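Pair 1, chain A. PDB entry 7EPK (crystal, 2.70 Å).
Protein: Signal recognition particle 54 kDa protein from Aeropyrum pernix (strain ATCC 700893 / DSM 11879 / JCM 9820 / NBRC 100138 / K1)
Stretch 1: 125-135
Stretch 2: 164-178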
# COMPACT_ATOMS: atom_id res chain seq x y z
N TYR A 125 -21.60 -5.13 6.28
CA TYR A 125 -21.92 -4.19 7.39
C TYR A 125 -23.41 -3.82 7.24
O TYR A 125 -23.86 -3.63 6.08
CB TYR A 125 -20.95 -3.00 7.36
CG TYR A 125 -19.60 -3.24 8.00
CD1 TYR A 125 -19.50 -3.44 9.36
CD2 TYR A 125 -18.42 -3.23 7.26
CE1 TYR A 125 -18.27 -3.64 9.99
CE2 TYR A 125 -17.19 -3.44 7.86
CZ TYR A 125 -17.11 -3.65 9.23
OH TYR A 125 -15.92 -3.85 9.89
N LYS A 126 -24.14 -3.72 8.37
CA LYS A 126 -25.50 -3.10 8.47
C LYS A 126 -25.36 -1.57 8.48
O LYS A 126 -24.97 -1.01 9.54
CB LYS A 126 -26.26 -3.60 9.71
CG LYS A 126 -27.72 -3.93 9.47
CD LYS A 126 -27.90 -5.12 8.56
CE LYS A 126 -29.34 -5.51 8.31
NZ LYS A 126 -29.41 -6.63 7.33
N VAL A 127 -25.66 -0.93 7.36
CA VAL A 127 -25.41 0.53 7.13
C VAL A 127 -26.74 1.29 7.15
O VAL A 127 -27.66 0.88 6.40
CB VAL A 127 -24.69 0.74 5.78
CG1 VAL A 127 -24.48 2.21 5.45
CG2 VAL A 127 -23.38 -0.01 5.75
N GLY A 128 -26.80 2.39 7.91
CA GLY A 128 -27.83 3.45 7.78
C GLY A 128 -27.23 4.76 7.29
O GLY A 128 -26.06 5.02 7.65
N LEU A 129 -27.96 5.51 6.45
CA LEU A 129 -27.71 6.94 6.07
C LEU A 129 -28.67 7.86 6.84
O LEU A 129 -29.74 7.40 7.28
CB LEU A 129 -27.86 7.12 4.56
CG LEU A 129 -26.70 6.58 3.70
CD1 LEU A 129 -27.12 6.33 2.26
CD2 LEU A 129 -25.53 7.54 3.70
N VAL A 130 -28.31 9.12 7.03
CA VAL A 130 -29.11 10.15 7.74
C VAL A 130 -29.09 11.43 6.91
O VAL A 130 -27.97 11.97 6.70
CB VAL A 130 -28.54 10.41 9.14
CG1 VAL A 130 -29.16 11.63 9.80
CG2 VAL A 130 -28.64 9.19 10.04
N SER A 131 -30.25 11.92 6.47
CA SER A 131 -30.38 13.24 5.79
C SER A 131 -30.53 14.35 6.85
O SER A 131 -31.63 14.48 7.43
CB SER A 131 -31.50 13.27 4.77
OG SER A 131 -31.49 14.49 4.02
N SER A 132 -29.46 15.09 7.11
CA SER A 132 -29.46 16.28 8.00
C SER A 132 -29.64 17.54 7.16
O SER A 132 -30.06 18.56 7.74
CB SER A 132 -28.20 16.36 8.82
OG SER A 132 -27.19 17.10 8.12
N ASP A 133 -29.28 17.49 5.86
CA ASP A 133 -29.31 18.66 4.95
C ASP A 133 -30.73 19.21 4.94
O ASP A 133 -31.66 18.43 4.70
CB ASP A 133 -28.85 18.31 3.54
CG ASP A 133 -28.72 19.49 2.59
OD1 ASP A 133 -28.97 20.65 3.04
OD2 ASP A 133 -28.34 19.25 1.39
N THR A 134 -30.86 20.51 5.22
CA THR A 134 -32.13 21.23 5.52
C THR A 134 -32.37 22.30 4.45
O THR A 134 -33.55 22.63 4.23
CB THR A 134 -32.03 21.73 6.97
OG1 THR A 134 -32.86 20.86 7.74
CG2 THR A 134 -32.40 23.18 7.18
N HIS A 135 -31.30 22.77 3.78
CA HIS A 135 -31.22 24.03 2.99
C HIS A 135 -31.35 23.75 1.50
O HIS A 135 -31.97 24.55 0.80
CB HIS A 135 -29.88 24.74 3.25
CG HIS A 135 -29.58 24.96 4.69
ND1 HIS A 135 -30.44 25.61 5.54
CD2 HIS A 135 -28.50 24.62 5.43
CE1 HIS A 135 -29.92 25.66 6.75
NE2 HIS A 135 -28.72 25.06 6.71
N GLU A 164 -30.54 18.24 15.90
CA GLU A 164 -31.55 17.34 16.52
C GLU A 164 -32.02 16.34 15.46
O GLU A 164 -32.34 15.20 15.81
CB GLU A 164 -32.71 18.14 17.13
CG GLU A 164 -32.32 18.89 18.39
CD GLU A 164 -32.15 18.01 19.62
OE1 GLU A 164 -33.14 17.31 19.98
OE2 GLU A 164 -31.04 18.04 20.23
N ILE A 165 -32.04 16.74 14.20
CA ILE A 165 -32.42 15.81 13.09
C ILE A 165 -31.37 14.70 13.04
O ILE A 165 -31.73 13.51 12.90
CB ILE A 165 -32.51 16.54 11.74
CG1 ILE A 165 -33.62 17.60 11.77
CG2 ILE A 165 -32.69 15.53 10.63
CD1 ILE A 165 -33.61 18.57 10.61
N ALA A 166 -30.11 15.11 13.16
CA ALA A 166 -28.95 14.21 13.08
C ALA A 166 -28.95 13.31 14.33
O ALA A 166 -28.84 12.09 14.18
CB ALA A 166 -27.71 15.07 12.91
N ARG A 167 -29.13 13.87 15.53
CA ARG A 167 -29.23 13.03 16.75
C ARG A 167 -30.39 12.04 16.60
O ARG A 167 -30.25 10.90 17.02
CB ARG A 167 -29.45 13.83 18.02
CG ARG A 167 -28.88 13.14 19.25
CD ARG A 167 -29.47 13.64 20.55
NE ARG A 167 -30.77 13.02 20.80
CZ ARG A 167 -31.94 13.66 20.86
NH1 ARG A 167 -33.04 12.96 21.09
NH2 ARG A 167 -32.02 14.97 20.72
N ARG A 168 -31.49 12.46 16.01
CA ARG A 168 -32.68 11.59 15.93
C ARG A 168 -32.34 10.45 14.97
O ARG A 168 -32.53 9.27 15.37
CB ARG A 168 -33.91 12.43 15.55
CG ARG A 168 -35.22 11.98 16.20
CD ARG A 168 -36.28 13.05 16.00
NE ARG A 168 -35.94 14.32 16.67
CZ ARG A 168 -35.91 15.53 16.11
NH1 ARG A 168 -36.22 15.70 14.84
NH2 ARG A 168 -35.58 16.58 16.86
N GLY A 169 -31.81 10.76 13.78
CA GLY A 169 -31.43 9.78 12.74
C GLY A 169 -30.40 8.77 13.24
O GLY A 169 -30.43 7.59 12.81
N LEU A 170 -29.52 9.21 14.14
CA LEU A 170 -28.51 8.36 14.78
C LEU A 170 -29.24 7.37 15.68
O LEU A 170 -29.05 6.15 15.51
CB LEU A 170 -27.53 9.23 15.58
CG LEU A 170 -26.35 8.46 16.17
CD1 LEU A 170 -25.66 7.68 15.08
CD2 LEU A 170 -25.35 9.38 16.86
N GLU A 171 -30.08 7.86 16.58
CA GLU A 171 -30.80 6.99 17.55
C GLU A 171 -31.66 5.99 16.77
O GLU A 171 -31.62 4.78 17.09
CB GLU A 171 -31.53 7.83 18.59
CG GLU A 171 -30.63 8.23 19.77
CD GLU A 171 -29.81 7.10 20.40
OE1 GLU A 171 -30.35 5.94 20.52
OE2 GLU A 171 -28.63 7.36 20.75
N ASP A 172 -32.34 6.44 15.72
CA ASP A 172 -33.30 5.58 14.98
C ASP A 172 -32.57 4.35 14.45
O ASP A 172 -33.08 3.23 14.64
CB ASP A 172 -33.96 6.32 13.82
CG ASP A 172 -34.85 5.39 13.03
OD1 ASP A 172 -35.99 5.14 13.51
OD2 ASP A 172 -34.40 4.89 11.97
N LEU A 173 -31.42 4.59 13.81
CA LEU A 173 -30.60 3.61 13.05
C LEU A 173 -29.83 2.70 14.01
O LEU A 173 -29.70 1.51 13.72
CB LEU A 173 -29.66 4.38 12.13
CG LEU A 173 -30.32 5.05 10.92
CD1 LEU A 173 -29.31 5.93 10.19
CD2 LEU A 173 -30.92 4.01 9.97
N LEU A 174 -29.32 3.23 15.11
CA LEU A 174 -28.72 2.38 16.18
C LEU A 174 -29.78 1.40 16.70
O LEU A 174 -29.41 0.22 16.87
CB LEU A 174 -28.14 3.28 17.27
CG LEU A 174 -26.65 3.60 17.13
CD1 LEU A 174 -26.10 3.24 15.76
CD2 LEU A 174 -26.36 5.06 17.42
N SER A 175 -31.03 1.85 16.90
CA SER A 175 -32.20 1.06 17.38
C SER A 175 -32.48 -0.11 16.44
O SER A 175 -32.91 -1.17 16.96
CB SER A 175 -33.43 1.91 17.48
OG SER A 175 -33.26 2.87 18.50
N ARG A 176 -32.24 0.08 15.13
CA ARG A 176 -32.53 -0.88 14.04
C ARG A 176 -31.25 -1.66 13.68
O ARG A 176 -31.19 -2.24 12.56
CB ARG A 176 -33.12 -0.11 12.85
CG ARG A 176 -34.36 0.71 13.21
CD ARG A 176 -34.64 1.91 12.31
NE ARG A 176 -34.92 1.47 10.95
CZ ARG A 176 -34.94 2.26 9.88
NH1 ARG A 176 -34.70 3.56 9.97
NH2 ARG A 176 -35.19 1.71 8.70
N GLY A 177 -30.24 -1.61 14.57
CA GLY A 177 -28.98 -2.38 14.53
C GLY A 177 -27.98 -1.94 13.45
O GLY A 177 -27.18 -2.80 13.02
N ALA A 178 -28.01 -0.67 13.02
CA ALA A 178 -26.97 -0.08 12.15
C ALA A 178 -25.61 -0.17 12.87
O ALA A 178 -25.53 0.30 14.01
CB ALA A 178 -27.31 1.34 11.81

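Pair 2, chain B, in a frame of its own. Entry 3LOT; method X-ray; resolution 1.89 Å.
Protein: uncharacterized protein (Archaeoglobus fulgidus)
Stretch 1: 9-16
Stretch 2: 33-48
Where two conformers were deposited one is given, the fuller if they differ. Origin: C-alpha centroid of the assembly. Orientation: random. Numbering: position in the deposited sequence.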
# COMPACT_ATOMS: atom_id res chain seq x y z
N ILE B 9 5.31 -25.36 0.78
CA ILE B 9 5.15 -26.14 -0.46
C ILE B 9 6.03 -25.53 -1.56
O ILE B 9 5.85 -24.38 -1.93
CB ILE B 9 3.67 -26.20 -0.94
CG1 ILE B 9 2.78 -26.79 0.16
CG2 ILE B 9 3.57 -26.99 -2.27
CD1 ILE B 9 1.26 -26.87 -0.22
N VAL B 10 7.05 -26.26 -1.99
CA VAL B 10 7.82 -25.91 -3.17
C VAL B 10 7.32 -26.69 -4.40
O VAL B 10 7.39 -27.95 -4.44
CB VAL B 10 9.30 -26.18 -2.94
CG1 VAL B 10 10.12 -25.64 -4.16
CG2 VAL B 10 9.80 -25.47 -1.64
N THR B 11 6.82 -25.96 -5.40
CA THR B 11 6.34 -26.55 -6.65
C THR B 11 7.40 -26.40 -7.69
O THR B 11 8.04 -25.34 -7.77
CB THR B 11 5.05 -25.89 -7.15
OG1 THR B 11 4.02 -26.12 -6.19
CG2 THR B 11 4.66 -26.51 -8.51
N CYS B 12 7.65 -27.45 -8.48
CA CYS B 12 8.59 -27.27 -9.60
C CYS B 12 7.89 -27.38 -10.95
O CYS B 12 7.33 -28.42 -11.26
CB CYS B 12 9.78 -28.21 -9.51
SG CYS B 12 11.11 -27.69 -10.66
N ALA B 13 7.89 -26.28 -11.71
CA ALA B 13 7.25 -26.21 -13.03
C ALA B 13 8.26 -26.64 -14.10
O ALA B 13 9.20 -25.92 -14.43
CB ALA B 13 6.70 -24.81 -13.30
N ILE B 14 8.06 -27.83 -14.66
CA ILE B 14 9.13 -28.55 -15.34
C ILE B 14 9.52 -28.00 -16.73
O ILE B 14 10.73 -27.96 -17.08
CB ILE B 14 8.79 -30.05 -15.46
CG1 ILE B 14 8.64 -30.70 -14.07
CG2 ILE B 14 9.81 -30.82 -16.37
CD1 ILE B 14 9.87 -30.61 -13.12
N THR B 15 8.53 -27.63 -17.55
CA THR B 15 8.85 -27.20 -18.89
C THR B 15 7.98 -26.10 -19.51
O THR B 15 8.47 -25.29 -20.28
CB THR B 15 9.03 -28.42 -19.88
OG1 THR B 15 9.63 -27.96 -21.12
CG2 THR B 15 7.75 -29.17 -20.20
N GLY B 16 6.70 -26.09 -19.20
CA GLY B 16 5.85 -25.04 -19.74
C GLY B 16 5.67 -25.06 -21.24
O GLY B 16 5.91 -26.09 -21.93
N GLN B 33 12.26 -36.94 -20.96
CA GLN B 33 12.98 -35.86 -20.28
C GLN B 33 12.13 -35.15 -19.23
O GLN B 33 12.60 -34.88 -18.14
CB GLN B 33 13.46 -34.82 -21.28
CG GLN B 33 14.59 -35.27 -22.13
CD GLN B 33 14.91 -34.28 -23.22
OE1 GLN B 33 14.27 -33.23 -23.33
NE2 GLN B 33 15.93 -34.57 -23.99
N ILE B 34 10.88 -34.87 -19.55
CA ILE B 34 9.97 -34.26 -18.58
C ILE B 34 9.79 -35.18 -17.36
O ILE B 34 9.84 -34.72 -16.22
CB ILE B 34 8.59 -33.87 -19.25
CG1 ILE B 34 8.78 -32.78 -20.30
CG2 ILE B 34 7.55 -33.44 -18.18
CD1 ILE B 34 7.67 -32.81 -21.42
N VAL B 35 9.61 -36.48 -17.60
CA VAL B 35 9.44 -37.45 -16.53
C VAL B 35 10.66 -37.48 -15.58
O VAL B 35 10.52 -37.36 -14.38
CB VAL B 35 9.20 -38.87 -17.09
CG1 VAL B 35 9.23 -39.92 -15.95
CG2 VAL B 35 7.92 -38.95 -17.86
N GLU B 36 11.85 -37.59 -16.15
CA GLU B 36 13.09 -37.66 -15.38
C GLU B 36 13.34 -36.38 -14.60
O GLU B 36 13.73 -36.43 -13.43
CB GLU B 36 14.29 -37.99 -16.27
CG GLU B 36 14.33 -39.41 -16.72
CD GLU B 36 14.39 -40.39 -15.52
OE1 GLU B 36 15.34 -40.20 -14.68
OE2 GLU B 36 13.51 -41.33 -15.43
N GLU B 37 13.07 -35.23 -15.21
CA GLU B 37 13.24 -33.96 -14.52
C GLU B 37 12.22 -33.77 -13.42
O GLU B 37 12.56 -33.19 -12.42
CB GLU B 37 13.11 -32.81 -15.50
CG GLU B 37 14.33 -32.63 -16.32
CD GLU B 37 15.42 -31.87 -15.55
OE1 GLU B 37 15.37 -30.59 -15.50
OE2 GLU B 37 16.30 -32.59 -15.01
N ALA B 38 10.98 -34.26 -13.59
CA ALA B 38 9.98 -34.17 -12.53
C ALA B 38 10.44 -35.01 -11.30
O ALA B 38 10.31 -34.55 -10.16
CB ALA B 38 8.63 -34.64 -13.03
N VAL B 39 10.92 -36.23 -11.55
CA VAL B 39 11.33 -37.18 -10.49
C VAL B 39 12.57 -36.61 -9.78
O VAL B 39 12.66 -36.58 -8.53
CB VAL B 39 11.53 -38.61 -11.05
CG1 VAL B 39 12.02 -39.56 -9.96
CG2 VAL B 39 10.21 -39.13 -11.66
N LYS B 40 13.51 -36.08 -10.55
CA LYS B 40 14.64 -35.39 -9.95
C LYS B 40 14.21 -34.18 -9.11
O LYS B 40 14.77 -33.94 -8.06
CB LYS B 40 15.65 -34.97 -11.01
CG LYS B 40 16.37 -36.21 -11.60
CD LYS B 40 17.29 -35.90 -12.76
CE LYS B 40 17.49 -37.16 -13.65
NZ LYS B 40 18.46 -36.95 -14.75
N ALA B 41 13.22 -33.41 -9.57
CA ALA B 41 12.77 -32.24 -8.83
C ALA B 41 12.14 -32.62 -7.48
O ALA B 41 12.42 -32.00 -6.42
CB ALA B 41 11.79 -31.43 -9.70
N ALA B 42 11.33 -33.68 -7.52
CA ALA B 42 10.74 -34.28 -6.33
C ALA B 42 11.77 -34.68 -5.32
O ALA B 42 11.62 -34.39 -4.15
CB ALA B 42 9.89 -35.49 -6.71
N GLU B 43 12.81 -35.35 -5.77
CA GLU B 43 13.85 -35.82 -4.91
C GLU B 43 14.66 -34.67 -4.34
O GLU B 43 15.22 -34.81 -3.27
CB GLU B 43 14.75 -36.79 -5.67
CG GLU B 43 14.05 -38.16 -5.91
CD GLU B 43 14.96 -39.17 -6.66
OE1 GLU B 43 16.16 -38.83 -6.84
OE2 GLU B 43 14.47 -40.28 -7.06
N ALA B 44 14.66 -33.53 -5.01
CA ALA B 44 15.30 -32.31 -4.52
C ALA B 44 14.44 -31.52 -3.50
O ALA B 44 14.87 -30.51 -2.96
CB ALA B 44 15.69 -31.40 -5.70
N GLY B 45 13.21 -31.95 -3.25
CA GLY B 45 12.36 -31.27 -2.27
C GLY B 45 11.06 -30.69 -2.80
O GLY B 45 10.28 -30.17 -2.04
N ALA B 46 10.82 -30.79 -4.11
CA ALA B 46 9.54 -30.35 -4.69
C ALA B 46 8.46 -31.33 -4.35
O ALA B 46 8.41 -32.47 -4.87
CB ALA B 46 9.61 -30.19 -6.21
N GLY B 47 7.55 -30.88 -3.50
CA GLY B 47 6.45 -31.71 -3.11
C GLY B 47 5.40 -31.81 -4.20
O GLY B 47 4.55 -32.73 -4.16
N MSE B 48 5.45 -30.85 -5.14
CA MSE B 48 4.56 -30.79 -6.30
C MSE B 48 5.35 -30.45 -7.58
O MSE B 48 6.26 -29.62 -7.56
CB MSE B 48 3.45 -29.76 -6.08
CG MSE B 48 2.27 -29.87 -7.08
SE MSE B 48 0.55 -29.07 -6.51
CE MSE B 48 1.12 -27.36 -5.72
O HOH W 1 7.92 -29.00 -1.07

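The sharpest difference between the two pairs lies at one position near the C-terminal end of the helix, where A:Leu173 of pair 1 superposes on B:Gly45 of pair 2. In pair 1 the helix is still running at this point, and the leucine projects toward the strand; in pair 2 the helix has just ended, and the glycine, with phi of 119°, turns the chain back in a Schellman motif. Pair 1 has a leucine side chain here, whereas the matching position of pair 2 has none.

The frame around this difference is common to both. A short strand packs against a helix, and 14 central residues superpose with an RMSD of 0.8 Å. In pair 1 the axes approach to 8.2 Å and run nearly antiparallel, at 161°. The strand positions A:Gly128, A:Leu129 and A:Val130 match B:Val10, B:Thr11 and B:Cys12, while A:Ala166 and A:Gly169 on the helix match B:Ala38 and B:Ala41.

The principle illustrated is that bulk at one position is paid for at its neighbours. A:Leu173 reaches the strand with CD1 3.3 Å from the carbonyl O of A:Leu129 and 3.3 Å from CG2 of A:Val130. Room for it comes from A:Gly128, where an ideal CB would lie 2.6 Å from A:Leu173 CD2, a clash. In pair 2 the arrangement is reversed: the strand position carries B:Val10, whose CB sits 4.2 Å from the carbonyl O of B:Gly45, and the helix-end position carries no side chain.

A second exchange occurs in the middle of the contact. A:Val130 points toward the helix and lies over A:Gly169, its CG2 3.7 Å from the glycine O; a CB on that glycine would fall 2.7 Å from A:Val130 CG1. The matching pair in pair 2 is B:Cys12 and B:Ala41, whose CB atoms meet at 3.8 Å. The smaller cysteine accompanies an alanine on the helix, the branched valine a glycine.

Further along, A:Ile165 places CG2 3.5 Å from the carbonyl O of A:Ser131, and A:Ser132 meets A:Ala166 CB to CB at 4.3 Å. A:Ile165 is matched by B:Glu37, whose CB lies 4.0 Å from B:Ile14 CG2, and A:Ser132 by B:Ile14; at these two positions the isoleucine is on the helix in pair 1 and on the other stretch in pair 2. B:Ile14 CD1 lies 3.6 Å from B:Ala38 CA and 4.0 Å from B:Ala41 CB, and its CG2 lies 3.9 Å from B:Ile34 CG2.

In pair 2 the chain beyond the turn lines up beside the strand, forming a parallel bridge between B:Thr11 and B:Met48, a selenomethionine. B:Cys12 N donates to B:Met48 O at 2.7 Å, and a weak bond joins B:Gly47 N to B:Val10 O at 3.1 Å. A water accepts from B:Val10 N and donates to B:Gly45 O, tying the turn to the strand.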